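N-acetylglucosaminidase (Paenibacillus barengoltzii, PDB 6INX) probably hydrolyses N-acetylglucosamine-containing glycans, as an N-acetylglucosaminidase of glycoside hydrolase family 18. Local coordinates at residues R175-D186 against K229-R239. Residues are numbered along the deposited sequence; the frame is centred on the assembly and turned at random.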
loop_
_atom_site.group_PDB
_atom_site.type_symbol
_atom_site.label_atom_id
_atom_site.label_comp_id
_atom_site.label_asym_id
_atom_site.label_seq_id
_atom_site.Cartn_x
_atom_site.Cartn_y
_atom_site.Cartn_z
ATOM N N ARG A 175 -21.256 4.554 -15.994
ATOM C CA ARG A 175 -22.336 4.851 -16.929
ATOM C C ARG A 175 -23.649 5.149 -16.211
ATOM O O ARG A 175 -24.489 5.890 -16.734
ATOM C CB ARG A 175 -22.479 3.679 -17.905
ATOM C CG ARG A 175 -23.883 3.199 -18.170
ATOM C CD ARG A 175 -23.854 1.925 -19.016
ATOM N NE ARG A 175 -25.190 1.369 -19.218
ATOM C CZ ARG A 175 -25.978 1.673 -20.247
ATOM N NH1 ARG A 175 -25.566 2.531 -21.172
ATOM N NH2 ARG A 175 -27.179 1.117 -20.350
ATOM N N TYR A 176 -23.835 4.613 -15.006
ATOM C CA TYR A 176 -25.089 4.761 -14.278
ATOM C C TYR A 176 -25.077 5.911 -13.285
ATOM O O TYR A 176 -26.097 6.159 -12.634
ATOM C CB TYR A 176 -25.423 3.454 -13.553
ATOM C CG TYR A 176 -25.407 2.306 -14.515
ATOM C CD1 TYR A 176 -26.362 2.215 -15.513
ATOM C CD2 TYR A 176 -24.404 1.347 -14.469
ATOM C CE1 TYR A 176 -26.340 1.179 -16.421
ATOM C CE2 TYR A 176 -24.376 0.303 -15.376
ATOM C CZ TYR A 176 -25.347 0.232 -16.350
ATOM O OH TYR A 176 -25.320 -0.799 -17.261
ATOM N N LEU A 177 -23.974 6.649 -13.188
ATOM C CA LEU A 177 -23.782 7.629 -12.129
ATOM C C LEU A 177 -23.676 9.042 -12.685
ATOM O O LEU A 177 -23.086 9.264 -13.749
ATOM C CB LEU A 177 -22.496 7.332 -11.372
ATOM C CG LEU A 177 -22.411 5.921 -10.800
ATOM C CD1 LEU A 177 -21.086 5.776 -10.083
ATOM C CD2 LEU A 177 -23.601 5.645 -9.880
ATOM N N ASP A 178 -24.235 9.999 -11.943
ATOM C CA ASP A 178 -24.033 11.403 -12.290
ATOM C C ASP A 178 -22.587 11.812 -12.076
ATOM O O ASP A 178 -22.025 12.572 -12.873
ATOM C CB ASP A 178 -24.959 12.290 -11.461
ATOM C CG ASP A 178 -26.415 12.078 -11.796
ATOM O OD1 ASP A 178 -26.932 12.791 -12.679
ATOM O OD2 ASP A 178 -27.041 11.191 -11.200
ATOM N N PHE A 179 -21.983 11.348 -10.986
ATOM C CA PHE A 179 -20.550 11.507 -10.787
ATOM C C PHE A 179 -20.070 10.474 -9.778
ATOM O O PHE A 179 -20.868 9.789 -9.126
ATOM C CB PHE A 179 -20.143 12.937 -10.397
ATOM C CG PHE A 179 -20.891 13.515 -9.223
ATOM C CD1 PHE A 179 -21.911 14.432 -9.428
ATOM C CD2 PHE A 179 -20.546 13.195 -7.920
ATOM C CE1 PHE A 179 -22.584 14.996 -8.357
ATOM C CE2 PHE A 179 -21.220 13.756 -6.842
ATOM C CZ PHE A 179 -22.238 14.657 -7.063
ATOM N N VAL A 180 -18.743 10.347 -9.707
ATOM C CA VAL A 180 -18.041 9.453 -8.794
ATOM C C VAL A 180 -17.255 10.327 -7.829
ATOM O O VAL A 180 -16.391 11.102 -8.255
ATOM C CB VAL A 180 -17.081 8.530 -9.561
ATOM C CG1 VAL A 180 -16.295 7.627 -8.591
ATOM C CG2 VAL A 180 -17.831 7.718 -10.602
ATOM N N GLN A 181 -17.525 10.196 -6.533
ATOM C CA GLN A 181 -16.777 10.941 -5.523
ATOM C C GLN A 181 -15.619 10.078 -5.046
ATOM O O GLN A 181 -15.834 9.033 -4.427
ATOM C CB GLN A 181 -17.687 11.300 -4.359
ATOM C CG GLN A 181 -18.882 12.115 -4.778
ATOM C CD GLN A 181 -19.853 12.280 -3.653
ATOM O OE1 GLN A 181 -20.509 11.318 -3.246
ATOM N NE2 GLN A 181 -19.947 13.492 -3.123
ATOM N N LEU A 182 -14.396 10.509 -5.322
ATOM C CA LEU A 182 -13.224 9.783 -4.859
ATOM C C LEU A 182 -12.917 10.215 -3.436
ATOM O O LEU A 182 -12.656 11.397 -3.171
ATOM C CB LEU A 182 -12.017 10.029 -5.765
ATOM C CG LEU A 182 -12.195 9.750 -7.249
ATOM C CD1 LEU A 182 -10.864 9.982 -7.963
ATOM C CD2 LEU A 182 -12.710 8.337 -7.440
ATOM N N MET A 183 -12.937 9.257 -2.517
ATOM C CA MET A 183 -12.659 9.556 -1.115
ATOM C C MET A 183 -11.144 9.667 -0.943
ATOM O O MET A 183 -10.474 8.777 -0.411
ATOM C CB MET A 183 -13.265 8.487 -0.217
ATOM C CG MET A 183 -14.789 8.618 -0.096
ATOM S SD MET A 183 -15.516 7.424 1.039
ATOM C CE MET A 183 -15.215 5.945 0.091
ATOM N N THR A 184 -10.607 10.793 -1.428
ATOM C CA THR A 184 -9.169 11.073 -1.333
ATOM C C THR A 184 -8.823 11.648 0.048
ATOM O O THR A 184 -8.257 12.734 0.203
ATOM C CB THR A 184 -8.683 11.941 -2.492
ATOM O OG1 THR A 184 -9.433 13.163 -2.545
ATOM C CG2 THR A 184 -8.819 11.204 -3.818
ATOM N N TYR A 185 -9.191 10.869 1.061
ATOM C CA TYR A 185 -8.885 11.124 2.458
ATOM C C TYR A 185 -8.858 9.768 3.148
ATOM O O TYR A 185 -9.299 8.761 2.585
ATOM C CB TYR A 185 -9.855 12.125 3.119
ATOM C CG TYR A 185 -11.332 11.948 2.843
ATOM C CD1 TYR A 185 -12.043 10.894 3.387
ATOM C CD2 TYR A 185 -12.021 12.859 2.047
ATOM C CE1 TYR A 185 -13.403 10.746 3.149
ATOM C CE2 TYR A 185 -13.391 12.724 1.813
ATOM C CZ TYR A 185 -14.064 11.660 2.359
ATOM O OH TYR A 185 -15.417 11.499 2.139
ATOM N N ASP A 186 -8.329 9.740 4.373
ATOM C CA ASP A 186 -7.991 8.470 5.042
ATOM C C ASP A 186 -7.119 7.590 4.147
ATOM O O ASP A 186 -7.143 6.361 4.261
ATOM C CB ASP A 186 -9.223 7.664 5.487
ATOM C CG ASP A 186 -10.147 8.436 6.384
ATOM O OD1 ASP A 186 -9.677 9.310 7.135
ATOM O OD2 ASP A 186 -11.368 8.146 6.335
ATOM N N LYS A 229 -16.778 13.446 -14.649
ATOM C CA LYS A 229 -17.533 12.796 -13.585
ATOM C C LYS A 229 -16.749 12.616 -12.292
ATOM O O LYS A 229 -17.281 12.026 -11.349
ATOM C CB LYS A 229 -18.067 11.428 -14.045
ATOM C CG LYS A 229 -19.233 11.504 -15.013
ATOM C CD LYS A 229 -19.873 10.140 -15.205
ATOM C CE LYS A 229 -21.132 10.253 -16.046
ATOM N NZ LYS A 229 -21.789 8.934 -16.248
ATOM N N ILE A 230 -15.508 13.086 -12.210
ATOM C CA ILE A 230 -14.676 12.836 -11.039
ATOM C C ILE A 230 -14.757 14.017 -10.089
ATOM O O ILE A 230 -14.387 15.139 -10.446
ATOM C CB ILE A 230 -13.224 12.538 -11.434
ATOM C CG1 ILE A 230 -13.177 11.217 -12.206
ATOM C CG2 ILE A 230 -12.351 12.477 -10.190
ATOM C CD1 ILE A 230 -11.794 10.797 -12.654
ATOM N N VAL A 231 -15.196 13.745 -8.864
ATOM C CA VAL A 231 -15.223 14.706 -7.770
ATOM C C VAL A 231 -14.183 14.239 -6.755
ATOM O O VAL A 231 -14.239 13.094 -6.294
ATOM C CB VAL A 231 -16.628 14.769 -7.151
ATOM C CG1 VAL A 231 -16.636 15.568 -5.844
ATOM C CG2 VAL A 231 -17.629 15.339 -8.165
ATOM N N ILE A 232 -13.209 15.098 -6.428
ATOM C CA ILE A 232 -12.165 14.699 -5.475
ATOM C C ILE A 232 -12.558 15.059 -4.051
ATOM O O ILE A 232 -13.559 15.743 -3.829
ATOM C CB ILE A 232 -10.779 15.264 -5.840
ATOM C CG1 ILE A 232 -10.786 16.796 -5.757
ATOM C CG2 ILE A 232 -10.362 14.779 -7.218
ATOM C CD1 ILE A 232 -9.386 17.429 -5.754
ATOM N N GLY A 233 -11.788 14.597 -3.074
ATOM C CA GLY A 233 -12.149 14.716 -1.668
ATOM C C GLY A 233 -11.220 15.604 -0.864
ATOM O O GLY A 233 -9.992 15.558 -1.033
ATOM N N ALA A 234 -11.821 16.381 0.041
ATOM C CA ALA A 234 -11.137 17.174 1.051
ATOM C C ALA A 234 -11.638 16.758 2.422
ATOM O O ALA A 234 -12.809 16.405 2.597
ATOM C CB ALA A 234 -11.411 18.677 0.877
ATOM N N ALA A 235 -10.749 16.812 3.401
ATOM C CA ALA A 235 -11.049 16.350 4.745
ATOM C C ALA A 235 -11.005 17.533 5.695
ATOM O O ALA A 235 -10.013 18.264 5.732
ATOM C CB ALA A 235 -10.037 15.296 5.190
ATOM N N PHE A 236 -12.071 17.703 6.475
ATOM C CA PHE A 236 -12.118 18.715 7.527
ATOM C C PHE A 236 -11.635 18.178 8.876
ATOM O O PHE A 236 -12.044 18.683 9.932
ATOM C CB PHE A 236 -13.538 19.285 7.654
ATOM C CG PHE A 236 -13.985 20.154 6.499
ATOM C CD1 PHE A 236 -13.250 20.284 5.332
ATOM C CD2 PHE A 236 -15.194 20.837 6.594
ATOM C CE1 PHE A 236 -13.700 21.097 4.290
ATOM C CE2 PHE A 236 -15.641 21.647 5.559
ATOM C CZ PHE A 236 -14.909 21.769 4.416
ATOM N N TYR A 237 -10.756 17.176 8.867
ATOM C CA TYR A 237 -10.291 16.524 10.090
ATOM C C TYR A 237 -8.938 15.896 9.784
ATOM O O TYR A 237 -8.529 15.791 8.622
ATOM C CB TYR A 237 -11.281 15.438 10.557
ATOM C CG TYR A 237 -11.306 14.314 9.556
ATOM C CD1 TYR A 237 -12.083 14.407 8.416
ATOM C CD2 TYR A 237 -10.480 13.196 9.705
ATOM C CE1 TYR A 237 -12.071 13.418 7.448
ATOM C CE2 TYR A 237 -10.469 12.198 8.751
ATOM C CZ TYR A 237 -11.261 12.320 7.628
ATOM O OH TYR A 237 -11.235 11.347 6.671
ATOM N N SER A 238 -8.274 15.428 10.836
ATOM C CA SER A 238 -6.917 14.915 10.732
ATOM C C SER A 238 -6.838 13.409 10.964
ATOM O O SER A 238 -7.732 12.784 11.531
ATOM C CB SER A 238 -6.000 15.625 11.733
ATOM O OG SER A 238 -6.328 15.307 13.078
ATOM N N ARG A 239 -5.714 12.841 10.529
ATOM C CA ARG A 239 -5.265 11.522 10.952
ATOM C C ARG A 239 -3.991 11.713 11.761
ATOM O O ARG A 239 -3.220 12.640 11.507
ATOM C CB ARG A 239 -4.976 10.626 9.735
ATOM C CG ARG A 239 -6.229 10.018 9.084
ATOM C CD ARG A 239 -6.739 8.835 9.882
ATOM N NE ARG A 239 -8.050 8.395 9.415
ATOM C CZ ARG A 239 -8.665 7.305 9.855
ATOM N NH1 ARG A 239 -8.090 6.519 10.759
ATOM N NH2 ARG A 239 -9.864 6.999 9.381
#
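V180 and V231 lie on adjacent parallel strands, 179-183 and 230-235, of the TIM barrel expected for family 18, and these strands are closely packed. V180 N donates almost straight to K229 O, V180 O receives V231 N (3.0 Å), and L182 N closes the ladder on V231 O at 2.8 Å. Apolar contacts form on both faces. On the face of Q181 and V231, V231 CG2 sits 3.6 Å from F179 CD2, the two side chains meeting at a slant; on the face of V180 and I230, L182 CD1 rests on I230 CG2 at 3.7 Å. Beyond L182 inverse gamma turns centred on M183 and T184 break the ladder, and T184 OG1 takes G233 N. Here Y185 turns an edge of its ring to the G233 backbone.

At the C-terminal end the grip becomes polar. D186 OD1 accepts from Y237 OH (2.6 Å) and, in a salt bridge, from R239 NE (2.9 Å), the two donors arriving from opposite faces of the carboxylate, while R239 NH1 bonds G259 O; the carboxylate stands nearly upright to the guanidinium, at 84°. An alanine at D186 would probably leave R239 NE without its counter-charge and the Y237 hydroxyl free to turn. At the other end exposed R175 is the loose part, pointing away. K229, though partly exposed, is well held: extended beyond CG (chi3 174°), it runs beside the 177-178 backbone to place NZ 2.8 Å from L177 O, with Q174 O as a second acceptor.

Strand 153-159 flanks 179-183 and strand 320-324 flanks 230-235. Helix 213-222, from the connection between them, packs on L182, T184 and I230, whereas M322 meets Q181 and Y185, and strand 237-241 leads into the separate antiparallel sheet.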